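Local coordinates for protein dual function macrocyclase-peptidase POPB (Galerina marginata, PDB 5N4B) that cleaves peptide bonds after proline and macrocyclises peptide precursors in the biosynthesis of the amanitin toxins of a mushroom, at residues Q364-N369 / A406-R411; Y372-Y377 / I385-K390; T415-T420 / A431-T436. The protein carries 1 engineered substitution. All blocks are in the same frame, centred on the assembly; numbering follows the deposited sequence. Where two conformers were deposited one is given.

Interaction 1. Residues Q364-N369 / A406-R411; sequences QVNCAN and ASIANR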
loop_
_atom_site.group_PDB
_atom_site.type_symbol
_atom_site.label_atom_id
_atom_site.label_comp_id
_atom_site.label_asym_id
_atom_site.label_seq_id
_atom_site.Cartn_x
_atom_site.Cartn_y
_atom_site.Cartn_z
ATOM N N GLN A 364 -5.646 -9.575 -11.720
ATOM C CA GLN A 364 -4.533 -9.202 -12.590
ATOM C C GLN A 364 -4.576 -10.059 -13.850
ATOM O O GLN A 364 -4.871 -11.265 -13.764
ATOM C CB GLN A 364 -3.212 -9.443 -11.852
ATOM C CG GLN A 364 -1.997 -8.876 -12.587
ATOM C CD GLN A 364 -0.638 -9.180 -11.965
ATOM O OE1 GLN A 364 -0.496 -9.913 -11.000
ATOM N NE2 GLN A 364 0.388 -8.685 -12.611
ATOM N N VAL A 365 -4.229 -9.477 -15.000
ATOM C CA VAL A 365 -4.080 -10.222 -16.253
ATOM C C VAL A 365 -2.888 -9.641 -16.974
ATOM O O VAL A 365 -2.862 -8.425 -17.228
ATOM C CB VAL A 365 -5.315 -10.164 -17.178
ATOM C CG1 VAL A 365 -5.074 -10.997 -18.426
ATOM C CG2 VAL A 365 -6.561 -10.688 -16.523
ATOM N N ASN A 366 -1.947 -10.508 -17.355
ATOM C CA ASN A 366 -0.773 -10.136 -18.157
ATOM C C ASN A 366 -0.735 -10.960 -19.438
ATOM O O ASN A 366 -1.049 -12.151 -19.436
ATOM C CB ASN A 366 0.522 -10.369 -17.414
ATOM C CG ASN A 366 0.729 -9.442 -16.246
ATOM O OD1 ASN A 366 -0.194 -8.817 -15.681
ATOM N ND2 ASN A 366 1.977 -9.344 -15.835
ATOM N N CYS A 367 -0.366 -10.350 -20.547
ATOM C CA CYS A 367 -0.096 -11.111 -21.746
ATOM C C CYS A 367 1.334 -11.630 -21.681
ATOM O O CYS A 367 2.246 -10.877 -21.308
ATOM C CB CYS A 367 -0.258 -10.189 -22.950
ATOM S SG CYS A 367 0.015 -10.948 -24.562
ATOM N N ALA A 368 1.516 -12.879 -22.041
ATOM C CA ALA A 368 2.795 -13.571 -21.951
ATOM C C ALA A 368 3.068 -14.326 -23.234
ATOM O O ALA A 368 2.160 -14.881 -23.879
ATOM C CB ALA A 368 2.812 -14.553 -20.788
ATOM N N ASN A 369 4.343 -14.385 -23.596
ATOM C CA ASN A 369 4.764 -15.140 -24.780
ATOM C C ASN A 369 3.928 -14.731 -25.987
ATOM O O ASN A 369 3.436 -15.580 -26.746
ATOM C CB ASN A 369 4.717 -16.651 -24.552
ATOM C CG ASN A 369 5.379 -17.452 -25.664
ATOM O OD1 ASN A 369 6.323 -16.978 -26.302
ATOM N ND2 ASN A 369 4.894 -18.687 -25.884
ATOM N N ALA A 406 -0.766 -13.814 -4.809
ATOM C CA ALA A 406 0.110 -14.034 -5.956
ATOM C C ALA A 406 0.156 -12.804 -6.858
ATOM O O ALA A 406 -0.813 -12.051 -6.964
ATOM C CB ALA A 406 -0.385 -15.187 -6.760
ATOM N N SER A 407 1.290 -12.596 -7.507
ATOM C CA SER A 407 1.433 -11.587 -8.553
ATOM C C SER A 407 2.240 -12.146 -9.716
ATOM O O SER A 407 3.014 -13.095 -9.548
ATOM C CB SER A 407 2.220 -10.390 -8.066
ATOM O OG SER A 407 1.698 -9.869 -6.892
ATOM N N ILE A 408 2.001 -11.579 -10.913
ATOM C CA ILE A 408 2.678 -11.996 -12.140
ATOM C C ILE A 408 3.724 -10.960 -12.456
ATOM O O ILE A 408 3.445 -9.767 -12.366
ATOM C CB ILE A 408 1.701 -12.101 -13.317
ATOM C CG1 ILE A 408 0.470 -12.923 -12.981
ATOM C CG2 ILE A 408 2.422 -12.689 -14.555
ATOM C CD1 ILE A 408 -0.682 -12.651 -13.917
ATOM N N ALA A 409 4.869 -11.406 -12.929
ATOM C CA ALA A 409 5.944 -10.548 -13.437
ATOM C C ALA A 409 6.426 -11.109 -14.772
ATOM O O ALA A 409 6.832 -12.278 -14.857
ATOM C CB ALA A 409 7.115 -10.526 -12.461
ATOM N N ASN A 410 6.422 -10.274 -15.793
ATOM C CA ASN A 410 6.846 -10.729 -17.100
ATOM C C ASN A 410 6.999 -9.550 -18.059
ATOM O O ASN A 410 6.601 -8.412 -17.784
ATOM C CB ASN A 410 5.896 -11.766 -17.690
ATOM C CG ASN A 410 4.662 -11.177 -18.282
ATOM O OD1 ASN A 410 3.983 -10.365 -17.675
ATOM N ND2 ASN A 410 4.376 -11.560 -19.500
ATOM N N ARG A 411 7.530 -9.895 -19.230
ATOM C CA ARG A 411 7.565 -9.033 -20.404
ATOM C C ARG A 411 6.913 -9.828 -21.521
ATOM O O ARG A 411 7.352 -10.934 -21.840
ATOM C CB ARG A 411 9.006 -8.621 -20.749
ATOM C CG ARG A 411 9.688 -7.877 -19.598
ATOM C CD ARG A 411 11.125 -7.463 -19.982
ATOM N NE ARG A 411 11.090 -6.431 -21.001
ATOM C CZ ARG A 411 12.082 -6.172 -21.827
ATOM N NH1 ARG A 411 13.217 -6.834 -21.759
ATOM N NH2 ARG A 411 11.918 -5.248 -22.760
HETATM O O HOH W 1 -2.070 -10.180 -8.491
HETATM O O HOH W 2 2.844 -7.033 -14.177
HETATM O O HOH W 3 6.054 -13.325 -21.200
#
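The carboxamide of Gln364 grips the backbone of Ile408 at both its polar atoms. Ile408 N donates to Gln364 OE1 at 3.0 Å, from above the carbonyl plane, while Gln364 NE2 gives a longer bond of 3.3 Å to Ile408 O, in plane and on a lone pair. The chain gets there fully stretched, CG anti to the backbone N (chi1 -171°) and CD anti to CA (chi2 -175°). Further along, Asn366 and Asn410 slide past each other in opposite directions, their amide planes 28° apart, and Asn366 ND2 donates to Asn410 OD1 at 2.9 Å. Asn410 then passes the chain of bonds on: its ND2 donates to Cys367 O, also at 2.9 Å. Ile408 fills the middle, its CG2 meeting Asn366 ND2 tip to tip at 3.6 Å.

Around this core come the groups that hold the amides in place. A weak bond from Gln364 NE2 to Asn366 OD1 ties the two amides together. One water donates to both Gln364 OE1 and Ala406 O; another accepts from Asn369 N and Asn410 ND2 and donates to Arg411 O. Farther out, each strand is fixed by backbone pairing within its own sheet.

The two strand axes run 7.8 Å apart in nearly the same direction, too far for direct backbone pairing, so side-chain amides and waters bridge the gap. Such neighbouring first strands of successive four-stranded blades belong to the seven-bladed beta-propeller of prolyl oligopeptidases.

Interaction 2. Residues Y372-Y377 / I385-K390; sequences YFVAIY and IYLYSK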
loop_
_atom_site.group_PDB
_atom_site.type_symbol
_atom_site.label_atom_id
_atom_site.label_comp_id
_atom_site.label_asym_id
_atom_site.label_seq_id
_atom_site.Cartn_x
_atom_site.Cartn_y
_atom_site.Cartn_z
ATOM N N TYR A 372 -0.485 -15.458 -25.128
ATOM C CA TYR A 372 -1.147 -16.101 -24.005
ATOM C C TYR A 372 -1.489 -15.056 -22.954
ATOM O O TYR A 372 -0.980 -13.935 -22.939
ATOM C CB TYR A 372 -0.268 -17.175 -23.367
ATOM C CG TYR A 372 0.038 -18.374 -24.207
ATOM C CD1 TYR A 372 0.990 -18.322 -25.191
ATOM C CD2 TYR A 372 -0.645 -19.552 -23.998
ATOM C CE1 TYR A 372 1.262 -19.466 -25.980
ATOM C CE2 TYR A 372 -0.386 -20.694 -24.749
ATOM C CZ TYR A 372 0.571 -20.637 -25.747
ATOM O OH TYR A 372 0.866 -21.754 -26.526
ATOM N N PHE A 373 -2.369 -15.433 -22.050
ATOM C CA PHE A 373 -2.731 -14.563 -20.941
ATOM C C PHE A 373 -2.597 -15.333 -19.645
ATOM O O PHE A 373 -3.002 -16.485 -19.560
ATOM C CB PHE A 373 -4.140 -14.003 -21.087
ATOM C CG PHE A 373 -4.319 -13.165 -22.307
ATOM C CD1 PHE A 373 -4.048 -11.815 -22.251
ATOM C CD2 PHE A 373 -4.690 -13.729 -23.495
ATOM C CE1 PHE A 373 -4.182 -11.018 -23.366
ATOM C CE2 PHE A 373 -4.839 -12.918 -24.613
ATOM C CZ PHE A 373 -4.591 -11.594 -24.563
ATOM N N VAL A 374 -2.026 -14.695 -18.628
ATOM C CA VAL A 374 -1.926 -15.243 -17.275
ATOM C C VAL A 374 -2.860 -14.405 -16.419
ATOM O O VAL A 374 -2.813 -13.175 -16.473
ATOM C CB VAL A 374 -0.485 -15.220 -16.750
ATOM C CG1 VAL A 374 -0.370 -15.942 -15.420
ATOM C CG2 VAL A 374 0.498 -15.823 -17.776
ATOM N N ALA A 375 -3.753 -15.072 -15.667
ATOM C CA ALA A 375 -4.785 -14.403 -14.887
ATOM C C ALA A 375 -4.686 -14.846 -13.446
ATOM O O ALA A 375 -4.485 -16.025 -13.162
ATOM C CB ALA A 375 -6.174 -14.797 -15.397
ATOM N N ILE A 376 -4.866 -13.895 -12.533
ATOM C CA ILE A 376 -4.997 -14.189 -11.106
ATOM C C ILE A 376 -6.415 -13.843 -10.719
ATOM O O ILE A 376 -6.871 -12.705 -10.935
ATOM C CB ILE A 376 -3.981 -13.432 -10.256
ATOM C CG1 ILE A 376 -2.593 -13.971 -10.569
ATOM C CG2 ILE A 376 -4.309 -13.608 -8.745
ATOM C CD1 ILE A 376 -1.522 -13.146 -9.961
ATOM N N TYR A 377 -7.114 -14.839 -10.179
ATOM C CA TYR A 377 -8.430 -14.690 -9.582
ATOM C C TYR A 377 -8.296 -14.751 -8.080
ATOM O O TYR A 377 -7.547 -15.585 -7.528
ATOM C CB TYR A 377 -9.359 -15.800 -10.029
ATOM C CG TYR A 377 -9.933 -15.584 -11.385
ATOM C CD1 TYR A 377 -11.059 -14.815 -11.525
ATOM C CD2 TYR A 377 -9.360 -16.138 -12.510
ATOM C CE1 TYR A 377 -11.626 -14.567 -12.784
ATOM C CE2 TYR A 377 -9.932 -15.937 -13.752
ATOM C CZ TYR A 377 -11.041 -15.133 -13.866
ATOM O OH TYR A 377 -11.508 -14.939 -15.152
ATOM N N ILE A 385 -4.088 -18.954 -9.920
ATOM C CA ILE A 385 -3.383 -18.542 -11.129
ATOM C C ILE A 385 -3.767 -19.454 -12.274
ATOM O O ILE A 385 -3.686 -20.676 -12.145
ATOM C CB ILE A 385 -1.861 -18.548 -10.901
ATOM C CG1 ILE A 385 -1.480 -17.742 -9.635
ATOM C CG2 ILE A 385 -1.172 -17.972 -12.135
ATOM C CD1 ILE A 385 -1.057 -18.607 -8.505
ATOM N N TYR A 386 -4.114 -18.866 -13.423
ATOM C CA TYR A 386 -4.523 -19.625 -14.614
ATOM C C TYR A 386 -3.789 -19.118 -15.843
ATOM O O TYR A 386 -3.560 -17.925 -15.993
ATOM C CB TYR A 386 -6.047 -19.537 -14.863
ATOM C CG TYR A 386 -6.855 -20.109 -13.731
ATOM C CD1 TYR A 386 -7.218 -19.318 -12.661
ATOM C CD2 TYR A 386 -7.184 -21.431 -13.688
ATOM C CE1 TYR A 386 -7.936 -19.849 -11.606
ATOM C CE2 TYR A 386 -7.921 -21.957 -12.676
ATOM C CZ TYR A 386 -8.278 -21.175 -11.619
ATOM O OH TYR A 386 -8.963 -21.752 -10.563
ATOM N N LEU A 387 -3.532 -20.039 -16.777
ATOM C CA LEU A 387 -3.010 -19.746 -18.101
ATOM C C LEU A 387 -4.153 -19.874 -19.099
ATOM O O LEU A 387 -4.885 -20.870 -19.067
ATOM C CB LEU A 387 -1.877 -20.719 -18.433
ATOM C CG LEU A 387 -1.247 -20.504 -19.786
ATOM C CD1 LEU A 387 -0.492 -19.178 -19.858
ATOM C CD2 LEU A 387 -0.282 -21.676 -20.047
ATOM N N TYR A 388 -4.289 -18.891 -19.953
ATOM C CA TYR A 388 -5.283 -18.834 -21.031
ATOM C C TYR A 388 -4.606 -18.737 -22.390
ATOM O O TYR A 388 -3.555 -18.105 -22.543
ATOM C CB TYR A 388 -6.150 -17.588 -20.905
ATOM C CG TYR A 388 -7.193 -17.654 -19.822
ATOM C CD1 TYR A 388 -6.864 -17.458 -18.482
ATOM C CD2 TYR A 388 -8.506 -17.920 -20.131
ATOM C CE1 TYR A 388 -7.815 -17.567 -17.501
ATOM C CE2 TYR A 388 -9.489 -17.998 -19.124
ATOM C CZ TYR A 388 -9.111 -17.801 -17.828
ATOM O OH TYR A 388 -10.091 -17.899 -16.854
ATOM N N SER A 389 -5.220 -19.350 -23.384
ATOM C CA SER A 389 -4.758 -19.235 -24.750
ATOM C C SER A 389 -5.229 -17.959 -25.407
ATOM O O SER A 389 -6.055 -17.215 -24.886
ATOM C CB SER A 389 -5.298 -20.421 -25.559
ATOM O OG SER A 389 -6.710 -20.258 -25.821
ATOM N N LYS A 390 -4.728 -17.738 -26.628
ATOM C CA LYS A 390 -5.136 -16.597 -27.425
ATOM C C LYS A 390 -6.627 -16.635 -27.741
ATOM O O LYS A 390 -7.208 -15.586 -27.996
ATOM C CB LYS A 390 -4.317 -16.589 -28.732
ATOM C CG LYS A 390 -4.602 -17.741 -29.700
ATOM C CD LYS A 390 -3.813 -17.615 -31.015
ATOM C CE LYS A 390 -4.251 -18.665 -32.011
ATOM N NZ LYS A 390 -3.335 -18.650 -33.169
#
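Strands 372-377 and 385-388 run antiparallel with their axes 4.7 Å apart, forming part of the beta hairpin that makes the middle two strands of a four-stranded propeller blade. Phe373 with Tyr388 and Ala375 with Tyr386 are the hydrogen-bonded pairs, and the bond from Tyr388 N to Phe373 O is the shortest at 2.8 Å. Between them Val374 faces Leu387 in a non-hydrogen-bonded pair; beyond Ala375, Ile376 and Ile385 form a second such pair.

One side of the sheet carries Val374, Ile376, Ile385 and Leu387. Toward the next blade, Val374 and Ile376 pack on Ile408, and Ile376 and Ile385 on Ala406. Here Val374 and Ile385 lie side by side and point the same way, CG1 of Val374 meeting CG2 of Ile385 at 3.9 Å. Leu387, its CG anti to the backbone N (chi1 -180°), swings CD1 to within 4.0 Å of CB of Tyr372.

The other side is largely aromatic. The ring of Phe373 meets Phe353 edge-to-face and also touches Tyr326, both outside the hairpin. CB of Ala375 lies 3.8 Å from CE1 of Tyr388. Tyr386 directs its hydroxyl to Glu384. Tyr377 crosses both Tyr386 and Tyr388 at about a right angle: its CD2 touches CD1 of Tyr386 at 3.8 Å, while the hydroxyl oxygen of Tyr388 sits near the plane of the Tyr377 ring, 3.7 Å from CE2.

Interaction 3. Residues T415-T420 / A431-T436; sequences THFFLT and ARYDFT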
loop_
_atom_site.group_PDB
_atom_site.type_symbol
_atom_site.label_atom_id
_atom_site.label_comp_id
_atom_site.label_asym_id
_atom_site.label_seq_id
_atom_site.Cartn_x
_atom_site.Cartn_y
_atom_site.Cartn_z
ATOM N N THR A 415 9.572 -15.561 -23.612
ATOM C CA THR A 415 9.031 -16.908 -23.572
ATOM C C THR A 415 8.880 -17.477 -22.174
ATOM O O THR A 415 8.755 -18.694 -22.034
ATOM C CB THR A 415 9.905 -17.859 -24.372
ATOM O OG1 THR A 415 11.241 -17.822 -23.841
ATOM C CG2 THR A 415 9.885 -17.462 -25.876
ATOM N N HIS A 416 8.900 -16.634 -21.149
ATOM C CA HIS A 416 8.725 -17.056 -19.758
ATOM C C HIS A 416 7.902 -15.995 -19.044
ATOM O O HIS A 416 7.748 -14.872 -19.482
ATOM C CB HIS A 416 10.073 -17.245 -19.020
ATOM C CG HIS A 416 10.805 -15.979 -18.814
ATOM N ND1 HIS A 416 11.675 -15.453 -19.757
ATOM C CD2 HIS A 416 10.734 -15.074 -17.814
ATOM C CE1 HIS A 416 12.112 -14.287 -19.316
ATOM N NE2 HIS A 416 11.550 -14.032 -18.149
ATOM N N PHE A 417 7.400 -16.382 -17.880
ATOM C CA PHE A 417 6.903 -15.446 -16.895
ATOM C C PHE A 417 7.223 -15.983 -15.507
ATOM O O PHE A 417 7.533 -17.168 -15.329
ATOM C CB PHE A 417 5.408 -15.141 -17.045
ATOM C CG PHE A 417 4.477 -16.327 -16.914
ATOM C CD1 PHE A 417 3.975 -16.676 -15.690
ATOM C CD2 PHE A 417 4.078 -17.041 -18.047
ATOM C CE1 PHE A 417 3.081 -17.774 -15.601
ATOM C CE2 PHE A 417 3.208 -18.110 -17.948
ATOM C CZ PHE A 417 2.724 -18.468 -16.725
ATOM N N PHE A 418 7.112 -15.097 -14.510
ATOM C CA PHE A 418 7.263 -15.465 -13.122
ATOM C C PHE A 418 5.995 -15.175 -12.334
ATOM O O PHE A 418 5.156 -14.338 -12.687
ATOM C CB PHE A 418 8.400 -14.673 -12.430
ATOM C CG PHE A 418 9.718 -14.911 -13.026
ATOM C CD1 PHE A 418 10.414 -16.085 -12.758
ATOM C CD2 PHE A 418 10.275 -13.988 -13.900
ATOM C CE1 PHE A 418 11.623 -16.328 -13.362
ATOM C CE2 PHE A 418 11.531 -14.253 -14.483
ATOM C CZ PHE A 418 12.149 -15.411 -14.228
ATOM N N LEU A 419 5.866 -15.925 -11.238
ATOM C CA LEU A 419 4.874 -15.671 -10.197
ATOM C C LEU A 419 5.597 -15.438 -8.886
ATOM O O LEU A 419 6.520 -16.198 -8.531
ATOM C CB LEU A 419 3.903 -16.828 -10.017
ATOM C CG LEU A 419 3.186 -17.320 -11.247
ATOM C CD1 LEU A 419 2.407 -18.618 -10.899
ATOM C CD2 LEU A 419 2.294 -16.288 -11.805
ATOM N N THR A 420 5.185 -14.407 -8.164
ATOM C CA THR A 420 5.651 -14.199 -6.796
ATOM C C THR A 420 4.512 -14.566 -5.850
ATOM O O THR A 420 3.383 -14.074 -5.994
ATOM C CB THR A 420 6.184 -12.802 -6.556
ATOM O OG1 THR A 420 5.199 -11.843 -6.833
ATOM C CG2 THR A 420 7.329 -12.524 -7.511
ATOM N N ALA A 431 8.144 -18.578 -8.703
ATOM C CA ALA A 431 7.938 -19.659 -9.655
ATOM C C ALA A 431 8.144 -19.137 -11.060
ATOM O O ALA A 431 7.969 -17.952 -11.337
ATOM C CB ALA A 431 6.533 -20.228 -9.532
ATOM N N ARG A 432 8.564 -20.050 -11.947
ATOM C CA ARG A 432 8.866 -19.742 -13.340
ATOM C C ARG A 432 8.054 -20.654 -14.236
ATOM O O ARG A 432 8.003 -21.862 -14.009
ATOM C CB ARG A 432 10.348 -19.925 -13.635
ATOM C CG ARG A 432 10.763 -19.584 -15.069
ATOM C CD ARG A 432 12.304 -19.517 -15.246
ATOM N NE ARG A 432 12.865 -20.827 -14.986
ATOM C CZ ARG A 432 13.304 -21.675 -15.915
ATOM N NH1 ARG A 432 13.348 -21.355 -17.207
ATOM N NH2 ARG A 432 13.743 -22.858 -15.516
ATOM N N TYR A 433 7.523 -20.076 -15.300
ATOM C CA TYR A 433 6.865 -20.817 -16.365
ATOM C C TYR A 433 7.661 -20.556 -17.637
ATOM O O TYR A 433 7.791 -19.400 -18.065
ATOM C CB TYR A 433 5.414 -20.402 -16.531
ATOM C CG TYR A 433 4.631 -21.293 -17.484
ATOM C CD1 TYR A 433 4.691 -21.094 -18.850
ATOM C CD2 TYR A 433 3.861 -22.339 -17.008
ATOM C CE1 TYR A 433 4.016 -21.906 -19.738
ATOM C CE2 TYR A 433 3.162 -23.174 -17.908
ATOM C CZ TYR A 433 3.245 -22.931 -19.242
ATOM O OH TYR A 433 2.567 -23.745 -20.109
ATOM N N ASP A 434 8.172 -21.636 -18.253
ATOM C CA ASP A 434 9.036 -21.540 -19.431
ATOM C C ASP A 434 8.330 -22.210 -20.600
ATOM O O ASP A 434 8.247 -23.443 -20.645
ATOM C CB ASP A 434 10.359 -22.230 -19.116
ATOM C CG ASP A 434 11.316 -22.280 -20.297
ATOM O OD1 ASP A 434 11.008 -21.696 -21.346
ATOM O OD2 ASP A 434 12.393 -22.913 -20.109
ATOM N N PHE A 435 7.850 -21.392 -21.562
ATOM C CA PHE A 435 7.104 -21.928 -22.702
ATOM C C PHE A 435 7.994 -22.775 -23.610
ATOM O O PHE A 435 7.460 -23.551 -24.390
ATOM C CB PHE A 435 6.486 -20.819 -23.540
ATOM C CG PHE A 435 5.241 -20.202 -22.968
ATOM C CD1 PHE A 435 4.002 -20.708 -23.260
ATOM C CD2 PHE A 435 5.340 -19.124 -22.107
ATOM C CE1 PHE A 435 2.844 -20.116 -22.733
ATOM C CE2 PHE A 435 4.197 -18.530 -21.561
ATOM C CZ PHE A 435 2.948 -19.032 -21.901
ATOM N N THR A 436 9.320 -22.623 -23.548
ATOM C CA THR A 436 10.208 -23.392 -24.405
ATOM C C THR A 436 10.467 -24.803 -23.891
ATOM O O THR A 436 11.028 -25.620 -24.633
ATOM C CB THR A 436 11.570 -22.699 -24.638
ATOM O OG1 THR A 436 12.392 -22.804 -23.488
ATOM C CG2 THR A 436 11.438 -21.258 -25.009
HETATM O O HOH W 4 11.995 -19.163 -21.559
#
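Five backbone hydrogen bonds join the antiparallel strands 416-420 and 431-434 and run on into Phe435. The hairpin forms the two middle strands of the four-stranded propeller blade 405-448. Phe417 and Tyr433 exchange N-H and C=O with each other, and Leu419 does the same with Ala431. The last of the five leads from Phe435 N to Thr415 O at 2.9 Å, nearly along the C=O axis. It extends the ladder past the end of the strand.

Asp434 is the busiest acceptor. Its OD1 takes Thr436 N at 2.9 Å, closing an Asx turn, and Thr436 OG1 at 2.8 Å, this second donor on the syn lone pair. A water donates to the same oxygen and also bonds Thr415 OG1, so it links the two strand ends. The other oxygen, OD2, is in a salt bridge with Arg432 NH1 at 3.4 Å. Arg432 reaches it by bending at chi3 (63°), and its aliphatic part runs beside the ring of Phe418, CD lying 3.8 Å from CE1. Tyr433 OH finds its partner outside the hairpin, in Arg442.

On the opposite face of the sheet the aromatics close up. Phe417 takes the crowded rotamer (chi1 60°), which brings one face of its ring against Tyr433 CB in a CH-pi contact, 3.5 Å from CB to the ring centroid. The two rings are nearly parallel but slid apart, and Phe435 CE2 meets the edge of Phe417. With OD1 accepting two protein donors and a water, and OD2 facing the guanidinium, the Asp434 carboxylate probably stays ionised and holds the Asx turn that follows the second strand.

How the interactions relate
Interaction 1 is the seam between two consecutive propeller blades, and interactions 2 and 3 are the hairpins formed by the second and third strands of the two blades. Strand 361-368 pairs with 372-379 (Asn366 O to Val374 N, 2.8 Å), and 405-409 pairs with 416-423 (Ala409 O to Phe418 N, 2.9 Å). The centre of interaction 1 lies about 8 Å from that of interaction 2 and about 9 Å from that of interaction 3. The hairpins also pack directly, Val374 CG2 on Phe417 CE2 at 3.6 Å. All three lie away from the catalytic residues, yet Ser407, Ala409 and Arg411 pack on the bound peptide and Thr420 OG1 hydrogen-bonds to it.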